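Bd3459 (Bdellovibrio bacteriovorus, PDB 5CEC) is probably a serine-type peptidase of the D-Ala-D-Ala carboxypeptidase S13 family, used by the predator as an endopeptidase and bound by an ankyrin-repeat immunity protein that protects the predator. Local coordinates at residues K276-N288 with Y302-S316. The protein carries 1 engineered substitution. Numbering follows the deposited sequence.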
ATOM      1  N   LYS A 276      14.038  21.037   9.874  1.00 23.16           N
ATOM      2  CA  LYS A 276      12.731  21.310   9.269  1.00 23.04           C
ATOM      3  C   LYS A 276      11.676  21.675  10.314  1.00 24.06           C
ATOM      4  O   LYS A 276      10.853  22.568  10.104  1.00 26.34           O
ATOM      5  CB  LYS A 276      12.297  20.060   8.490  1.00 22.31           C
ATOM      6  CG  LYS A 276      11.000  20.178   7.721  1.00 23.27           C
ATOM      7  CD  LYS A 276      11.106  21.058   6.503  1.00 23.61           C
ATOM      8  CE  LYS A 276       9.750  21.210   5.849  1.00 23.07           C
ATOM      9  NZ  LYS A 276       9.849  21.870   4.528  1.00 24.28           N
ATOM     10  N   MET A 277      11.697  20.961  11.432  1.00 24.63           N
ATOM     11  CA  MET A 277      10.612  20.981  12.406  1.00 25.95           C
ATOM     12  C   MET A 277      11.045  21.399  13.788  1.00 26.75           C
ATOM     13  O   MET A 277      10.206  21.488  14.657  1.00 28.83           O
ATOM     14  CB  MET A 277       9.982  19.579  12.503  1.00 29.26           C
ATOM     15  CG  MET A 277       9.533  18.997  11.184  1.00 30.35           C
ATOM     16  SD  MET A 277       8.010  19.765  10.619  1.00 32.16           S
ATOM     17  CE  MET A 277       7.503  18.672   9.321  1.00 25.01           C
ATOM     18  N   GLN A 278      12.350  21.599  13.990  1.00 26.21           N
ATOM     19  CA  GLN A 278      12.912  21.841  15.330  1.00 28.49           C
ATOM     20  C   GLN A 278      12.490  20.666  16.221  1.00 29.27           C
ATOM     21  O   GLN A 278      12.177  20.833  17.395  1.00 33.09           O
ATOM     22  CB  GLN A 278      12.492  23.213  15.892  1.00 32.07           C
ATOM     23  CG  GLN A 278      13.054  24.398  15.113  1.00 36.12           C
ATOM     24  CD  GLN A 278      12.504  24.489  13.697  1.00 39.38           C
ATOM     25  OE1 GLN A 278      11.289  24.626  13.504  1.00 43.23           O
ATOM     26  NE2 GLN A 278      13.384  24.390  12.694  1.00 39.28           N
ATOM     27  N   ALA A 279      12.489  19.468  15.629  1.00 28.90           N
ATOM     28  CA  ALA A 279      12.117  18.251  16.300  1.00 28.56           C
ATOM     29  C   ALA A 279      13.367  17.533  16.767  1.00 29.20           C
ATOM     30  O   ALA A 279      14.470  17.746  16.248  1.00 34.28           O
ATOM     31  CB  ALA A 279      11.332  17.362  15.348  1.00 28.80           C
ATOM     32  N   ASP A 280      13.203  16.709  17.786  1.00 25.74           N
ATOM     33  CA  ASP A 280      14.280  15.829  18.203  1.00 29.08           C
ATOM     34  C   ASP A 280      13.746  14.409  18.423  1.00 30.30           C
ATOM     35  O   ASP A 280      12.615  14.094  18.012  1.00 27.43           O
ATOM     36  CB  ASP A 280      14.985  16.439  19.416  1.00 32.63           C
ATOM     37  CG  ASP A 280      14.056  16.648  20.595  1.00 35.77           C
ATOM     38  OD1 ASP A 280      13.091  15.880  20.759  1.00 36.07           O
ATOM     39  OD2 ASP A 280      14.296  17.584  21.372  1.00 44.09           O
ATOM     40  N   THR A 281      14.544  13.557  19.064  1.00 32.36           N
ATOM     41  CA  THR A 281      14.198  12.139  19.301  1.00 35.94           C
ATOM     42  C   THR A 281      12.898  11.936  20.067  1.00 31.23           C
ATOM     43  O   THR A 281      12.211  10.938  19.866  1.00 32.27           O
ATOM     44  CB  THR A 281      15.260  11.396  20.150  1.00 41.79           C
ATOM     45  OG1 THR A 281      15.154  11.793  21.526  1.00 49.02           O
ATOM     46  CG2 THR A 281      16.642  11.618  19.640  1.00 40.94           C
ATOM     47  N   SER A 282      12.611  12.875  20.967  1.00 31.98           N
ATOM     48  CA  SER A 282      11.391  12.841  21.759  1.00 31.65           C
ATOM     49  C   SER A 282      10.113  13.070  20.914  1.00 28.21           C
ATOM     50  O   SER A 282       9.042  12.672  21.326  1.00 30.80           O
ATOM     51  CB  SER A 282      11.518  13.852  22.924  1.00 32.85           C
ATOM     52  OG  SER A 282      11.218  15.183  22.506  1.00 38.57           O
ATOM     53  N   ASP A 283      10.240  13.722  19.759  1.00 25.17           N
ATOM     54  CA  ASP A 283       9.134  13.969  18.825  1.00 22.34           C
ATOM     55  C   ASP A 283       9.016  12.880  17.752  1.00 21.39           C
ATOM     56  O   ASP A 283       7.919  12.527  17.351  1.00 20.75           O
ATOM     57  CB  ASP A 283       9.332  15.297  18.105  1.00 23.61           C
ATOM     58  CG  ASP A 283       9.472  16.469  19.057  1.00 26.28           C
ATOM     59  OD1 ASP A 283       8.559  16.624  19.881  1.00 31.73           O
ATOM     60  OD2 ASP A 283      10.488  17.210  18.995  1.00 28.10           O
ATOM     61  N   ILE A 284      10.161  12.398  17.277  1.00 20.87           N
ATOM     62  CA  ILE A 284      10.208  11.461  16.161  1.00 20.55           C
ATOM     63  C   ILE A 284      11.521  10.696  16.165  1.00 22.39           C
ATOM     64  O   ILE A 284      12.577  11.289  16.324  1.00 25.80           O
ATOM     65  CB  ILE A 284      10.003  12.211  14.811  1.00 21.52           C
ATOM     66  CG1 ILE A 284       9.989  11.240  13.623  1.00 22.42           C
ATOM     67  CG2 ILE A 284      11.033  13.320  14.596  1.00 23.46           C
ATOM     68  CD1 ILE A 284       9.371  11.821  12.364  1.00 23.73           C
ATOM     69  N   GLU A 285      11.449   9.373  16.018  1.00 20.23           N
ATOM     70  CA  GLU A 285      12.640   8.550  16.031  1.00 22.81           C
ATOM     71  C   GLU A 285      12.475   7.505  14.954  1.00 20.95           C
ATOM     72  O   GLU A 285      11.643   6.606  15.063  1.00 22.21           O
ATOM     73  CB  GLU A 285      12.850   7.922  17.390  1.00 24.56           C
ATOM     74  CG  GLU A 285      14.113   7.103  17.489  1.00 28.16           C
ATOM     75  CD  GLU A 285      14.263   6.403  18.819  1.00 29.25           C
ATOM     76  OE1 GLU A 285      13.858   6.965  19.864  1.00 32.06           O
ATOM     77  OE2 GLU A 285      14.816   5.290  18.819  1.00 34.83           O
ATOM     78  N   PHE A 286      13.262   7.659  13.903  1.00 20.71           N
ATOM     79  CA  PHE A 286      13.236   6.768  12.771  1.00 19.06           C
ATOM     80  C   PHE A 286      14.493   5.898  12.702  1.00 18.50           C
ATOM     81  O   PHE A 286      15.588   6.292  13.129  1.00 21.02           O
ATOM     82  CB  PHE A 286      13.139   7.573  11.462  1.00 20.62           C
ATOM     83  CG  PHE A 286      11.726   7.822  10.986  1.00 18.46           C
ATOM     84  CD1 PHE A 286      10.697   8.148  11.873  1.00 19.07           C
ATOM     85  CD2 PHE A 286      11.428   7.745   9.632  1.00 18.51           C
ATOM     86  CE1 PHE A 286       9.408   8.374  11.399  1.00 18.71           C
ATOM     87  CE2 PHE A 286      10.142   7.989   9.169  1.00 17.92           C
ATOM     88  CZ  PHE A 286       9.137   8.299  10.039  1.00 18.03           C
ATOM     89  N   HIS A 287      14.317   4.715  12.135  1.00 18.36           N
ATOM     90  CA  HIS A 287      15.416   3.844  11.805  1.00 19.07           C
ATOM     91  C   HIS A 287      15.383   3.365  10.364  1.00 19.25           C
ATOM     92  O   HIS A 287      16.370   2.776   9.918  1.00 22.26           O
ATOM     93  CB  HIS A 287      15.421   2.632  12.747  1.00 22.28           C
ATOM     94  CG  HIS A 287      15.329   3.002  14.187  1.00 28.86           C
ATOM     95  ND1 HIS A 287      16.441   3.352  14.912  1.00 34.06           N
ATOM     96  CD2 HIS A 287      14.268   3.163  15.013  1.00 31.42           C
ATOM     97  CE1 HIS A 287      16.081   3.689  16.133  1.00 35.09           C
ATOM     98  NE2 HIS A 287      14.768   3.570  16.226  1.00 34.38           N
ATOM     99  N   ASN A 288      14.270   3.562   9.650  1.00 18.59           N
ATOM    100  CA  ASN A 288      14.181   3.192   8.263  1.00 18.17           C
ATOM    101  C   ASN A 288      13.119   4.048   7.612  1.00 16.28           C
ATOM    102  O   ASN A 288      12.458   4.856   8.284  1.00 17.41           O
ATOM    103  CB  ASN A 288      13.949   1.676   8.095  1.00 18.40           C
ATOM    104  CG  ASN A 288      12.616   1.200   8.648  1.00 19.06           C
ATOM    105  OD1 ASN A 288      11.657   1.930   8.750  1.00 18.15           O
ATOM    106  ND2 ASN A 288      12.576  -0.057   9.052  1.00 23.11           N
ATOM    107  N   TYR A 302      10.642  -0.020  15.990  1.00 23.65           N
ATOM    108  CA  TYR A 302       9.709   0.581  15.020  1.00 24.11           C
ATOM    109  C   TYR A 302       9.957   2.084  14.974  1.00 22.65           C
ATOM    110  O   TYR A 302      10.230   2.714  16.012  1.00 25.83           O
ATOM    111  CB  TYR A 302       8.247   0.342  15.421  1.00 26.76           C
ATOM    112  CG  TYR A 302       7.802  -1.101  15.321  1.00 26.71           C
ATOM    113  CD1 TYR A 302       7.508  -1.666  14.109  1.00 26.00           C
ATOM    114  CD2 TYR A 302       7.752  -1.915  16.454  1.00 31.13           C
ATOM    115  CE1 TYR A 302       7.090  -2.983  13.996  1.00 29.18           C
ATOM    116  CE2 TYR A 302       7.383  -3.253  16.359  1.00 33.66           C
ATOM    117  CZ  TYR A 302       7.055  -3.789  15.119  1.00 32.00           C
ATOM    118  OH  TYR A 302       6.695  -5.121  15.022  1.00 36.55           O
ATOM    119  N   ASN A 303       9.797   2.687  13.802  1.00 17.84           N
ATOM    120  CA  ASN A 303       9.727   4.131  13.737  1.00 17.38           C
ATOM    121  C   ASN A 303       8.562   4.581  14.623  1.00 17.07           C
ATOM    122  O   ASN A 303       7.473   4.004  14.589  1.00 17.10           O
ATOM    123  CB  ASN A 303       9.410   4.596  12.320  1.00 17.18           C
ATOM    124  CG  ASN A 303      10.527   4.371  11.326  1.00 16.25           C
ATOM    125  OD1 ASN A 303      11.666   4.081  11.660  1.00 17.83           O
ATOM    126  ND2 ASN A 303      10.183   4.505  10.052  1.00 15.86           N
ATOM    127  N   GLU A 304       8.801   5.630  15.406  1.00 18.22           N
ATOM    128  CA  GLU A 304       7.764   6.214  16.245  1.00 17.64           C
ATOM    129  C   GLU A 304       7.755   7.711  16.093  1.00 17.98           C
ATOM    130  O   GLU A 304       8.795   8.324  15.855  1.00 18.94           O
ATOM    131  CB  GLU A 304       7.958   5.859  17.723  1.00 19.69           C
ATOM    132  CG  GLU A 304       7.951   4.363  18.019  1.00 21.05           C
ATOM    133  CD  GLU A 304       7.746   4.060  19.483  1.00 27.64           C
ATOM    134  OE1 GLU A 304       7.852   4.979  20.290  1.00 33.83           O
ATOM    135  OE2 GLU A 304       7.565   2.891  19.841  1.00 34.78           O
ATOM    136  N   ALA A 305       6.572   8.289  16.247  1.00 16.02           N
ATOM    137  CA  ALA A 305       6.453   9.749  16.309  1.00 16.62           C
ATOM    138  C   ALA A 305       5.155  10.121  16.970  1.00 16.97           C
ATOM    139  O   ALA A 305       4.281   9.266  17.216  1.00 17.25           O
ATOM    140  CB  ALA A 305       6.498  10.373  14.915  1.00 17.89           C
ATOM    141  N   THR A 306       5.014  11.409  17.260  1.00 17.22           N
ATOM    142  CA  THR A 306       3.779  11.912  17.826  1.00 16.85           C
ATOM    143  C   THR A 306       2.733  12.139  16.738  1.00 16.93           C
ATOM    144  O   THR A 306       3.051  12.395  15.583  1.00 16.87           O
ATOM    145  CB  THR A 306       4.008  13.208  18.619  1.00 18.39           C
ATOM    146  OG1 THR A 306       4.310  14.265  17.711  1.00 19.58           O
ATOM    147  CG2 THR A 306       5.139  13.067  19.666  1.00 19.37           C
ATOM    148  N   CYS A 307       1.478  12.139  17.159  1.00 17.40           N
ATOM    149  CA  CYS A 307       0.362  12.441  16.272  1.00 18.06           C
ATOM    150  C   CYS A 307       0.522  13.897  15.761  1.00 17.30           C
ATOM    151  O   CYS A 307       0.323  14.164  14.576  1.00 17.83           O
ATOM    152  CB  CYS A 307      -0.947  12.229  17.010  1.00 20.01           C
ATOM    153  SG  CYS A 307      -2.394  12.172  15.955  1.00 24.95           S
ATOM    154  N   GLU A 308       0.908  14.834  16.646  1.00 17.64           N
ATOM    155  CA  GLU A 308       1.178  16.216  16.228  1.00 18.97           C
ATOM    156  C   GLU A 308       2.214  16.293  15.111  1.00 17.25           C
ATOM    157  O   GLU A 308       2.041  17.033  14.133  1.00 18.77           O
ATOM    158  CB  GLU A 308       1.640  17.103  17.399  1.00 21.87           C
ATOM    159  CG  GLU A 308       0.529  17.498  18.339  1.00 26.73           C
ATOM    160  CD  GLU A 308       0.932  18.562  19.344  1.00 33.82           C
ATOM    161  OE1 GLU A 308       2.107  18.992  19.369  1.00 41.99           O
ATOM    162  OE2 GLU A 308       0.054  18.990  20.116  1.00 41.30           O
ATOM    163  N   MET A 309       3.276  15.490  15.230  1.00 17.09           N
ATOM    164  CA  MET A 309       4.306  15.469  14.199  1.00 17.00           C
ATOM    165  C   MET A 309       3.724  15.028  12.845  1.00 16.15           C
ATOM    166  O   MET A 309       4.133  15.524  11.783  1.00 17.12           O
ATOM    167  CB  MET A 309       5.477  14.571  14.589  1.00 18.89           C
ATOM    168  CG  MET A 309       6.493  15.233  15.494  1.00 23.59           C
ATOM    169  SD  MET A 309       7.345  16.649  14.761  1.00 28.82           S
ATOM    170  CE  MET A 309       7.569  16.122  13.089  1.00 21.63           C
ATOM    171  N   MET A 310       2.797  14.067  12.860  1.00 16.83           N
ATOM    172  CA  MET A 310       2.160  13.656  11.618  1.00 16.15           C
ATOM    173  C   MET A 310       1.370  14.787  10.944  1.00 15.26           C
ATOM    174  O   MET A 310       1.406  14.955   9.724  1.00 15.91           O
ATOM    175  CB  MET A 310       1.308  12.409  11.860  1.00 16.08           C
ATOM    176  CG  MET A 310       2.095  11.180  12.282  1.00 16.71           C
ATOM    177  SD  MET A 310       3.443  10.709  11.150  1.00 17.44           S
ATOM    178  CE  MET A 310       4.859  11.544  11.848  1.00 18.56           C
ATOM    179  N   ILE A 311       0.668  15.587  11.737  1.00 15.79           N
ATOM    180  CA  ILE A 311      -0.032  16.753  11.200  1.00 16.63           C
ATOM    181  C   ILE A 311       0.970  17.748  10.607  1.00 16.07           C
ATOM    182  O   ILE A 311       0.755  18.254   9.520  1.00 17.33           O
ATOM    183  CB  ILE A 311      -0.884  17.427  12.265  1.00 18.01           C
ATOM    184  CG1 ILE A 311      -1.915  16.431  12.833  1.00 18.35           C
ATOM    185  CG2 ILE A 311      -1.545  18.670  11.688  1.00 18.16           C
ATOM    186  CD1 ILE A 311      -2.889  15.874  11.801  1.00 17.74           C
ATOM    187  N   LYS A 312       2.068  18.005  11.297  1.00 16.45           N
ATOM    188  CA  LYS A 312       3.088  18.926  10.785  1.00 16.89           C
ATOM    189  C   LYS A 312       3.704  18.457   9.477  1.00 15.97           C
ATOM    190  O   LYS A 312       3.918  19.220   8.542  1.00 17.17           O
ATOM    191  CB  LYS A 312       4.188  19.183  11.795  1.00 18.51           C
ATOM    192  CG  LYS A 312       3.736  19.905  13.063  1.00 21.54           C
ATOM    193  CD  LYS A 312       4.870  20.015  14.072  1.00 26.24           C
ATOM    194  CE  LYS A 312       5.919  21.032  13.652  1.00 31.75           C
ATOM    195  NZ  LYS A 312       5.469  22.457  13.766  1.00 37.86           N
ATOM    196  N   VAL A 313       3.906  17.146   9.390  1.00 16.35           N
ATOM    197  CA  VAL A 313       4.406  16.548   8.158  1.00 16.14           C
ATOM    198  C   VAL A 313       3.422  16.760   7.018  1.00 15.46           C
ATOM    199  O   VAL A 313       3.838  17.130   5.902  1.00 16.26           O
ATOM    200  CB  VAL A 313       4.722  15.047   8.384  1.00 15.47           C
ATOM    201  CG1 VAL A 313       4.882  14.289   7.069  1.00 16.15           C
ATOM    202  CG2 VAL A 313       5.977  14.914   9.233  1.00 16.78           C
ATOM    203  N   LEU A 314       2.138  16.532   7.276  1.00 15.77           N
ATOM    204  CA  LEU A 314       1.118  16.764   6.235  1.00 16.71           C
ATOM    205  C   LEU A 314       1.096  18.231   5.775  1.00 15.22           C
ATOM    206  O   LEU A 314       1.053  18.518   4.567  1.00 16.67           O
ATOM    207  CB  LEU A 314      -0.258  16.329   6.702  1.00 15.78           C
ATOM    208  CG  LEU A 314      -0.386  14.779   6.796  1.00 16.61           C
ATOM    209  CD1 LEU A 314      -1.536  14.421   7.727  1.00 17.68           C
ATOM    210  CD2 LEU A 314      -0.538  14.119   5.429  1.00 17.93           C
ATOM    211  N   TYR A 315       1.116  19.156   6.735  1.00 16.46           N
ATOM    212  CA  TYR A 315       1.124  20.589   6.416  1.00 17.56           C
ATOM    213  C   TYR A 315       2.300  20.942   5.527  1.00 16.23           C
ATOM    214  O   TYR A 315       2.155  21.619   4.483  1.00 18.52           O
ATOM    215  CB  TYR A 315       1.197  21.407   7.690  1.00 18.61           C
ATOM    216  CG  TYR A 315       1.288  22.866   7.417  1.00 21.43           C
ATOM    217  CD1 TYR A 315       2.513  23.479   7.175  1.00 23.18           C
ATOM    218  CD2 TYR A 315       0.141  23.635   7.361  1.00 23.81           C
ATOM    219  CE1 TYR A 315       2.591  24.822   6.913  1.00 28.38           C
ATOM    220  CE2 TYR A 315       0.197  24.979   7.079  1.00 30.04           C
ATOM    221  CZ  TYR A 315       1.430  25.598   6.852  1.00 28.95           C
ATOM    222  OH  TYR A 315       1.539  26.905   6.573  1.00 41.14           O
ATOM    223  N   SER A 316       3.478  20.457   5.905  1.00 17.00           N
ATOM    224  CA  SER A 316       4.713  20.742   5.176  1.00 17.43           C
ATOM    225  C   SER A 316       4.758  20.092   3.803  1.00 17.70           C
ATOM    226  O   SER A 316       5.248  20.698   2.843  1.00 18.33           O
ATOM    227  CB  SER A 316       5.940  20.365   6.014  1.00 17.88           C
ATOM    228  OG  SER A 316       6.040  21.168   7.171  1.00 21.38           O
TER
HETATM  229  O   HOH W   1       7.282  22.577   3.582  1.00 24.19           O
HETATM  230  O   HOH W   2      10.811   5.786  19.669  1.00 30.09           O
HETATM  231  O   HOH W   3      11.928   4.329  17.472  1.00 32.86           O
HETATM  232  O   HOH W   4      10.416   1.292  11.350  1.00 21.25           O
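The amide of N303 lies flat over one face of the F286 ring, the two planes only 8° apart, with N303 ND2 3.5 Å from F286 CD2 and the N303 CB adding a CH-pi contact to the same ring. With CG turned anti to its own carbonyl carbon (chi1 -69°), N303 reaches the backbone just beyond the paired strands. N303 OD1 takes a nearly straight bond from H287 N at 2.8 Å, the donor tilted from the carbonyl plane, and a weak one from N288 N. N303 ND2 donates hydrogen bonds to N288 O at 2.9 Å, arriving well above that carbonyl's plane, and to S72 OG. S72 lies within an apparent SxxK sequence, as in penicillin-binding proteins, consistent with N303 lying beside the active site. Next to it, E285 and E304 form an antiparallel hydrogen-bonded pair, with E285 N 2.9 Å from E304 O; the I284 and A305 side chains lie on the other face of the sheet, I284 CG1 to A305 CB 3.8 Å. D283 O then receives T306 N, while T306 OG1 caps the following helix by accepting from M309 N. At the far end M277 is a knob among M309, K312, V313 and S316. Its chain bends at chi2 (-75°), bringing M277 SD alongside K312 CE and M277 CE to 3.6 Å from S316 OG. M309, bent twice, sets its SD 4.1 Å from A279 CB and its CE against M277 CG. K276 bridges to S316 O through a water and pairs with D82. Strand 304-306 is the middle of a three-strand sheet between 65-67 and 284-285; helix 307-322 packs against the end of helix 265-277, helix 72-84 touches M277, F286 and M310, and the C45-C307 disulfide ties the start of helix 307-322 to strand 40-48.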